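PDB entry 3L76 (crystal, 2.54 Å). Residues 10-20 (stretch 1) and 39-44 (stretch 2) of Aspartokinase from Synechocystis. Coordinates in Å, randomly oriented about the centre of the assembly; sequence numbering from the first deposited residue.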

ATOM      1  N   GLY A  10       9.075   3.384  14.140  1.00 81.22           N
ATOM      2  CA  GLY A  10       8.529   4.538  13.450  1.00 62.79           C
ATOM      3  C   GLY A  10       9.343   5.807  13.603  1.00 68.54           C
ATOM      4  O   GLY A  10       9.831   6.349  12.619  1.00 83.71           O
ATOM      5  N   THR A  11       9.492   6.280  14.835  1.00 75.80           N
ATOM      6  CA  THR A  11      10.195   7.533  15.093  1.00 80.66           C
ATOM      7  C   THR A  11      11.597   7.549  14.504  1.00 76.68           C
ATOM      8  O   THR A  11      12.057   8.578  14.015  1.00 80.51           O
ATOM      9  CB  THR A  11      10.299   7.819  16.595  1.00 83.37           C
ATOM     10  OG1 THR A  11      10.949   6.716  17.243  1.00101.11           O
ATOM     11  CG2 THR A  11       8.915   8.018  17.191  1.00 56.06           C
ATOM     12  N   SER A  12      12.270   6.405  14.559  1.00 89.23           N
ATOM     13  CA  SER A  12      13.623   6.282  14.037  1.00 94.21           C
ATOM     14  C   SER A  12      13.654   6.540  12.533  1.00 89.95           C
ATOM     15  O   SER A  12      14.719   6.647  11.934  1.00 72.46           O
ATOM     16  CB  SER A  12      14.177   4.888  14.339  1.00 94.51           C
ATOM     17  OG  SER A  12      14.016   4.558  15.708  1.00103.36           O
ATOM     18  N   VAL A  13      12.472   6.658  11.940  1.00100.93           N
ATOM     19  CA  VAL A  13      12.312   6.712  10.490  1.00104.86           C
ATOM     20  C   VAL A  13      11.255   7.754  10.095  1.00 93.06           C
ATOM     21  O   VAL A  13      10.753   7.770   8.976  1.00 75.85           O
ATOM     22  CB  VAL A  13      11.971   5.289   9.948  1.00 85.66           C
ATOM     23  CG1 VAL A  13      11.165   5.327   8.659  1.00 81.37           C
ATOM     24  CG2 VAL A  13      13.242   4.480   9.770  1.00 66.07           C
ATOM     25  N   GLY A  14      10.938   8.646  11.025  1.00 92.02           N
ATOM     26  CA  GLY A  14       9.861   9.601  10.824  1.00 91.72           C
ATOM     27  C   GLY A  14      10.126  10.644   9.757  1.00 88.44           C
ATOM     28  O   GLY A  14       9.192  11.163   9.145  1.00 92.69           O
ATOM     29  N   THR A  15      11.398  10.961   9.543  1.00 86.05           N
ATOM     30  CA  THR A  15      11.773  11.990   8.579  1.00 86.74           C
ATOM     31  C   THR A  15      12.803  11.450   7.612  1.00 92.59           C
ATOM     32  O   THR A  15      13.516  10.494   7.921  1.00 85.65           O
ATOM     33  CB  THR A  15      12.377  13.235   9.256  1.00 76.66           C
ATOM     34  OG1 THR A  15      13.710  12.942   9.696  1.00 83.96           O
ATOM     35  CG2 THR A  15      11.526  13.682  10.435  1.00 68.81           C
ATOM     36  N   VAL A  16      12.885  12.077   6.444  1.00 83.81           N
ATOM     37  CA  VAL A  16      13.821  11.654   5.417  1.00 80.77           C
ATOM     38  C   VAL A  16      15.241  11.742   5.945  1.00 87.79           C
ATOM     39  O   VAL A  16      16.072  10.874   5.671  1.00 88.42           O
ATOM     40  CB  VAL A  16      13.678  12.508   4.151  1.00 82.63           C
ATOM     41  CG1 VAL A  16      13.393  13.962   4.523  1.00107.98           C
ATOM     42  CG2 VAL A  16      14.924  12.386   3.277  1.00 83.25           C
ATOM     43  N   GLU A  17      15.505  12.789   6.720  1.00 87.27           N
ATOM     44  CA  GLU A  17      16.822  12.997   7.299  1.00 98.22           C
ATOM     45  C   GLU A  17      17.216  11.817   8.175  1.00 83.79           C
ATOM     46  O   GLU A  17      18.321  11.280   8.056  1.00 89.16           O
ATOM     47  CB  GLU A  17      16.840  14.283   8.118  1.00113.21           C
ATOM     48  CG  GLU A  17      18.198  14.631   8.692  1.00129.04           C
ATOM     49  CD  GLU A  17      18.135  15.808   9.649  1.00146.66           C
ATOM     50  OE1 GLU A  17      19.207  16.339  10.009  1.00162.77           O
ATOM     51  OE2 GLU A  17      17.014  16.203  10.041  1.00137.15           O
ATOM     52  N   ARG A  18      16.306  11.419   9.056  1.00 73.52           N
ATOM     53  CA  ARG A  18      16.552  10.292   9.950  1.00 88.55           C
ATOM     54  C   ARG A  18      16.745   8.988   9.174  1.00 95.85           C
ATOM     55  O   ARG A  18      17.596   8.174   9.522  1.00 73.02           O
ATOM     56  CB  ARG A  18      15.431  10.163  10.990  1.00 80.19           C
ATOM     57  CG  ARG A  18      15.548  11.168  12.126  1.00 64.60           C
ATOM     58  CD  ARG A  18      14.364  11.137  13.072  1.00 75.17           C
ATOM     59  NE  ARG A  18      14.492  12.193  14.075  1.00118.59           N
ATOM     60  CZ  ARG A  18      13.582  12.479  15.001  1.00137.34           C
ATOM     61  NH1 ARG A  18      12.453  11.784  15.073  1.00135.17           N
ATOM     62  NH2 ARG A  18      13.805  13.464  15.862  1.00148.15           N
ATOM     63  N   ILE A  19      15.959   8.800   8.119  1.00100.86           N
ATOM     64  CA  ILE A  19      16.119   7.639   7.251  1.00 91.30           C
ATOM     65  C   ILE A  19      17.541   7.553   6.706  1.00 83.13           C
ATOM     66  O   ILE A  19      18.107   6.468   6.593  1.00 83.16           O
ATOM     67  CB  ILE A  19      15.104   7.661   6.095  1.00 83.10           C
ATOM     68  CG1 ILE A  19      13.720   7.300   6.625  1.00 71.28           C
ATOM     69  CG2 ILE A  19      15.511   6.694   4.992  1.00 80.50           C
ATOM     70  CD1 ILE A  19      12.648   7.261   5.569  1.00 77.39           C
ATOM     71  N   GLN A  20      18.120   8.704   6.391  1.00 85.83           N
ATOM     72  CA  GLN A  20      19.473   8.747   5.853  1.00 91.34           C
ATOM     73  C   GLN A  20      20.502   8.371   6.916  1.00 88.64           C
ATOM     74  O   GLN A  20      21.544   7.782   6.614  1.00 79.13           O
ATOM     75  CB  GLN A  20      19.772  10.136   5.295  1.00 92.66           C
ATOM     76  CG  GLN A  20      18.828  10.570   4.190  1.00 94.90           C
ATOM     77  CD  GLN A  20      19.146  11.958   3.681  1.00104.80           C
ATOM     78  OE1 GLN A  20      19.186  12.925   4.453  1.00 99.97           O
ATOM     79  NE2 GLN A  20      19.383  12.070   2.373  1.00 99.13           N
ATOM     80  N   VAL A  39      14.401  -4.901   9.429  1.00 63.79           N
ATOM     81  CA  VAL A  39      12.961  -4.746   9.544  1.00 41.00           C
ATOM     82  C   VAL A  39      12.679  -3.281   9.856  1.00 55.17           C
ATOM     83  O   VAL A  39      13.346  -2.673  10.687  1.00 51.28           O
ATOM     84  CB  VAL A  39      12.390  -5.587  10.696  1.00 51.09           C
ATOM     85  CG1 VAL A  39      10.930  -5.241  10.908  1.00 35.39           C
ATOM     86  CG2 VAL A  39      12.570  -7.092  10.444  1.00 40.41           C
ATOM     87  N   VAL A  40      11.699  -2.700   9.185  1.00 51.43           N
ATOM     88  CA  VAL A  40      11.402  -1.294   9.396  1.00 55.00           C
ATOM     89  C   VAL A  40       9.919  -1.131   9.630  1.00 56.14           C
ATOM     90  O   VAL A  40       9.106  -1.823   9.013  1.00 73.33           O
ATOM     91  CB  VAL A  40      11.819  -0.428   8.172  1.00 65.04           C
ATOM     92  CG1 VAL A  40      11.781   1.045   8.519  1.00 56.47           C
ATOM     93  CG2 VAL A  40      13.207  -0.810   7.691  1.00 72.42           C
ATOM     94  N   SER A  41       9.564  -0.220  10.529  1.00 61.04           N
ATOM     95  CA  SER A  41       8.163   0.097  10.783  1.00 73.79           C
ATOM     96  C   SER A  41       7.698   1.175   9.826  1.00 58.46           C
ATOM     97  O   SER A  41       8.515   1.876   9.241  1.00 79.34           O
ATOM     98  CB  SER A  41       7.978   0.581  12.222  1.00 59.41           C
ATOM     99  OG  SER A  41       8.319  -0.435  13.143  1.00 79.09           O
ATOM    100  N   ALA A  42       6.387   1.315   9.667  1.00 62.56           N
ATOM    101  CA  ALA A  42       5.845   2.457   8.941  1.00 69.75           C
ATOM    102  C   ALA A  42       6.435   3.741   9.526  1.00 78.30           C
ATOM    103  O   ALA A  42       6.854   3.760  10.684  1.00 81.03           O
ATOM    104  CB  ALA A  42       4.332   2.467   9.017  1.00 72.95           C
ATOM    105  N   MET A  43       6.453   4.809   8.732  1.00 93.68           N
ATOM    106  CA  MET A  43       7.265   5.992   9.038  1.00 86.38           C
ATOM    107  C   MET A  43       7.065   6.722  10.372  1.00 82.06           C
ATOM    108  O   MET A  43       8.037   7.061  11.031  1.00 96.28           O
ATOM    109  CB  MET A  43       7.215   6.991   7.893  1.00 55.63           C
ATOM    110  CG  MET A  43       8.021   6.532   6.702  1.00 67.24           C
ATOM    111  SD  MET A  43       8.410   7.878   5.573  1.00 85.81           S
ATOM    112  CE  MET A  43       9.394   8.946   6.615  1.00 63.79           C
ATOM    113  N   GLY A  44       5.839   6.995  10.778  1.00 69.49           N
ATOM    114  CA  GLY A  44       5.674   7.755  12.003  1.00 64.99           C
ATOM    115  C   GLY A  44       4.277   7.623  12.539  1.00 92.96           C
ATOM    116  O   GLY A  44       3.760   6.514  12.677  1.00119.09           O
TER

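No hydrogen bond joins the two stretches; apolar side chains and close backbone packing hold them together, burying 343 Å² in all. Among the apolar contacts, Met-43 contributes the largest area. Its CA-to-CB bond points sideways, but with chi angles m, t and p the unbranched chain brings its end nearer to stretch 1, where Met-43 CE lies 3.8 Å from Ile-19 CD1. Val-13 points toward stretch 2 and packs against both Met-43 and Val-40, with Val-13 CG1 3.9 Å from Met-43 CG and Val-13 CG2 3.9 Å from Val-40 CG1. Ile-19 also points toward stretch 2, reaching Met-43 from the helix. Other contacts involve the backbone. Met-43 CE closely approaches a backbone carbonyl, 3.0 Å from Val-13 O. Two glycines bring their CA atoms close to carbonyl oxygens in CA-H...O contacts, Gly-10 CA to Ala-42 O at 3.3 Å and Gly-14 CA to Met-43 O at 3.1 Å. Gly-10 O and Met-43 O lie only 2.5 Å apart, too close for two acceptors, which cannot hydrogen-bond to each other and add no attraction here. The side-chain atom Ser-41 CB packs on the Gly-10 backbone, 3.6 Å from Gly-10 N, while Ser-41 OG is hydrogen-bonded elsewhere in the structure. Within stretch 1, Thr-15 caps the helix, Thr-15 OG1 accepting from Arg-18 N at 3.1 Å.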